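Local structure of 11S globulin subunit beta (Cucurbita maxima, 2E9Q) at residues R351-V356 / D368-E373. The protein serves as a seed storage protein, an 11S globulin of the cupin superfamily laid down as a nutrient reserve. Sequence-based numbering, arbitrary orientation.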
loop_
_atom_site.group_PDB
_atom_site.type_symbol
_atom_site.label_atom_id
_atom_site.label_comp_id
_atom_site.label_asym_id
_atom_site.label_seq_id
_atom_site.Cartn_x
_atom_site.Cartn_y
_atom_site.Cartn_z
ATOM N N ARG A 351 18.040 -8.841 27.949
ATOM C CA ARG A 351 18.566 -9.083 29.287
ATOM C C ARG A 351 17.704 -8.460 30.367
ATOM O O ARG A 351 17.042 -7.459 30.141
ATOM C CB ARG A 351 19.983 -8.522 29.410
ATOM C CG ARG A 351 21.048 -9.566 29.700
ATOM C CD ARG A 351 22.237 -8.884 30.328
ATOM N NE ARG A 351 21.773 -8.081 31.449
ATOM C CZ ARG A 351 22.093 -6.811 31.644
ATOM N NH1 ARG A 351 21.607 -6.159 32.696
ATOM N NH2 ARG A 351 22.899 -6.196 30.793
ATOM N N GLY A 352 17.728 -9.052 31.554
ATOM C CA GLY A 352 16.957 -8.508 32.654
ATOM C C GLY A 352 15.462 -8.736 32.552
ATOM O O GLY A 352 14.992 -9.673 31.900
ATOM N N ASN A 353 14.703 -7.872 33.210
ATOM C CA ASN A 353 13.257 -7.975 33.177
ATOM C C ASN A 353 12.716 -6.622 33.566
ATOM O O ASN A 353 13.448 -5.786 34.080
ATOM C CB ASN A 353 12.751 -9.055 34.144
ATOM C CG ASN A 353 12.947 -8.680 35.603
ATOM O OD1 ASN A 353 14.008 -8.916 36.182
ATOM N ND2 ASN A 353 11.919 -8.077 36.200
ATOM N N ALA A 354 11.437 -6.396 33.307
ATOM C CA ALA A 354 10.833 -5.120 33.628
ATOM C C ALA A 354 9.326 -5.253 33.730
ATOM O O ALA A 354 8.735 -6.200 33.208
ATOM C CB ALA A 354 11.177 -4.114 32.549
ATOM N N ARG A 355 8.708 -4.300 34.409
ATOM C CA ARG A 355 7.267 -4.308 34.524
ATOM C C ARG A 355 6.839 -3.379 33.411
ATOM O O ARG A 355 7.380 -2.282 33.270
ATOM C CB ARG A 355 6.772 -3.752 35.863
ATOM C CG ARG A 355 5.248 -3.876 35.984
ATOM C CD ARG A 355 4.653 -3.175 37.200
ATOM N NE ARG A 355 3.207 -3.389 37.263
ATOM C CZ ARG A 355 2.385 -2.773 38.110
ATOM N NH1 ARG A 355 2.854 -1.890 38.982
ATOM N NH2 ARG A 355 1.087 -3.043 38.084
ATOM N N VAL A 356 5.876 -3.825 32.617
ATOM C CA VAL A 356 5.382 -3.035 31.501
ATOM C C VAL A 356 3.865 -2.930 31.495
ATOM O O VAL A 356 3.169 -3.919 31.721
ATOM C CB VAL A 356 5.810 -3.654 30.163
ATOM C CG1 VAL A 356 5.311 -2.792 29.013
ATOM C CG2 VAL A 356 7.324 -3.792 30.114
ATOM N N ASP A 368 -0.298 -5.774 31.477
ATOM C CA ASP A 368 0.161 -5.295 32.769
ATOM C C ASP A 368 0.883 -6.464 33.413
ATOM O O ASP A 368 0.265 -7.323 34.045
ATOM C CB ASP A 368 -1.031 -4.855 33.627
ATOM C CG ASP A 368 -0.616 -4.348 34.993
ATOM O OD1 ASP A 368 0.571 -4.003 35.176
ATOM O OD2 ASP A 368 -1.484 -4.279 35.891
ATOM N N GLY A 369 2.196 -6.506 33.227
ATOM C CA GLY A 369 2.976 -7.585 33.791
ATOM C C GLY A 369 4.455 -7.464 33.508
ATOM O O GLY A 369 4.964 -6.382 33.233
ATOM N N GLU A 370 5.141 -8.596 33.567
ATOM C CA GLU A 370 6.572 -8.644 33.344
ATOM C C GLU A 370 6.958 -9.135 31.962
ATOM O O GLU A 370 6.222 -9.876 31.321
ATOM C CB GLU A 370 7.228 -9.577 34.362
ATOM C CG GLU A 370 7.198 -9.097 35.795
ATOM C CD GLU A 370 8.024 -7.845 35.997
ATOM O OE1 GLU A 370 7.424 -6.753 36.112
ATOM O OE2 GLU A 370 9.277 -7.954 36.029
ATOM N N VAL A 371 8.136 -8.703 31.527
ATOM C CA VAL A 371 8.723 -9.122 30.270
ATOM C C VAL A 371 10.122 -9.521 30.710
ATOM O O VAL A 371 10.825 -8.730 31.341
ATOM C CB VAL A 371 8.828 -7.978 29.244
ATOM C CG1 VAL A 371 9.436 -8.507 27.969
ATOM C CG2 VAL A 371 7.462 -7.403 28.950
ATOM N N ARG A 372 10.521 -10.746 30.400
ATOM C CA ARG A 372 11.830 -11.216 30.806
ATOM C C ARG A 372 12.699 -11.553 29.604
ATOM O O ARG A 372 12.191 -11.789 28.502
ATOM C CB ARG A 372 11.690 -12.454 31.694
ATOM C CG ARG A 372 10.613 -12.334 32.752
ATOM C CD ARG A 372 10.635 -13.513 33.712
ATOM N NE ARG A 372 9.473 -13.516 34.597
ATOM C CZ ARG A 372 9.082 -12.482 35.341
ATOM N NH1 ARG A 372 9.756 -11.334 35.322
ATOM N NH2 ARG A 372 8.006 -12.596 36.110
ATOM N N GLU A 373 14.010 -11.570 29.834
ATOM C CA GLU A 373 14.983 -11.889 28.797
ATOM C C GLU A 373 14.457 -13.042 27.973
ATOM O O GLU A 373 13.974 -14.024 28.525
ATOM C CB GLU A 373 16.328 -12.286 29.426
ATOM C CG GLU A 373 17.422 -12.665 28.418
ATOM C CD GLU A 373 17.308 -14.100 27.898
ATOM O OE1 GLU A 373 17.731 -14.351 26.748
ATOM O OE2 GLU A 373 16.815 -14.982 28.637
#
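Strands 353-359 and 365-372 pair as an antiparallel beta hairpin in the C-terminal cupin domain. Ala354 and Val371 form a hydrogen-bonded pair, with Ala354 N to Val371 O at 3.1 Å. Val356 and Gly369 form the next one, where Val356 N meets Gly369 O at 2.8 Å in a nearly straight bond. Beyond the strands, Glu373 N still bonds Gly352 O. Ala354, Val356 and Val371 line the buried face. Val356 CG2 touches Val371 CG2 at 3.8 Å, and Phe394 packs on Ala354 and Val371. The other face is polar. In one of two modelled conformers, Arg355 NH2 reaches the syn lone pair of Asp368 OD1, at 3.1 Å, so this salt bridge is tentative; Gln357 NE2 also bonds that oxygen. Glu370 bends at chi2 (-66°), which folds its carboxylate back over the neighbouring strand. There Glu370 OE2 accepts a hydrogen bond from Asn353 ND2 at 2.7 Å, with amide and carboxylate planes 66° apart. Arg372 NH1 adds a weak salt bridge to the same oxygen. Asn353 OD1 bonds Ser390 OG, so both ends of the amide are used. An alanine in place of Glu370 would probably leave Asn353 ND2 and Arg372 without this acceptor. The Glu370 carboxylate thus adds a side-chain tie between the strands, and nearby Arg372 would probably help to keep it ionised.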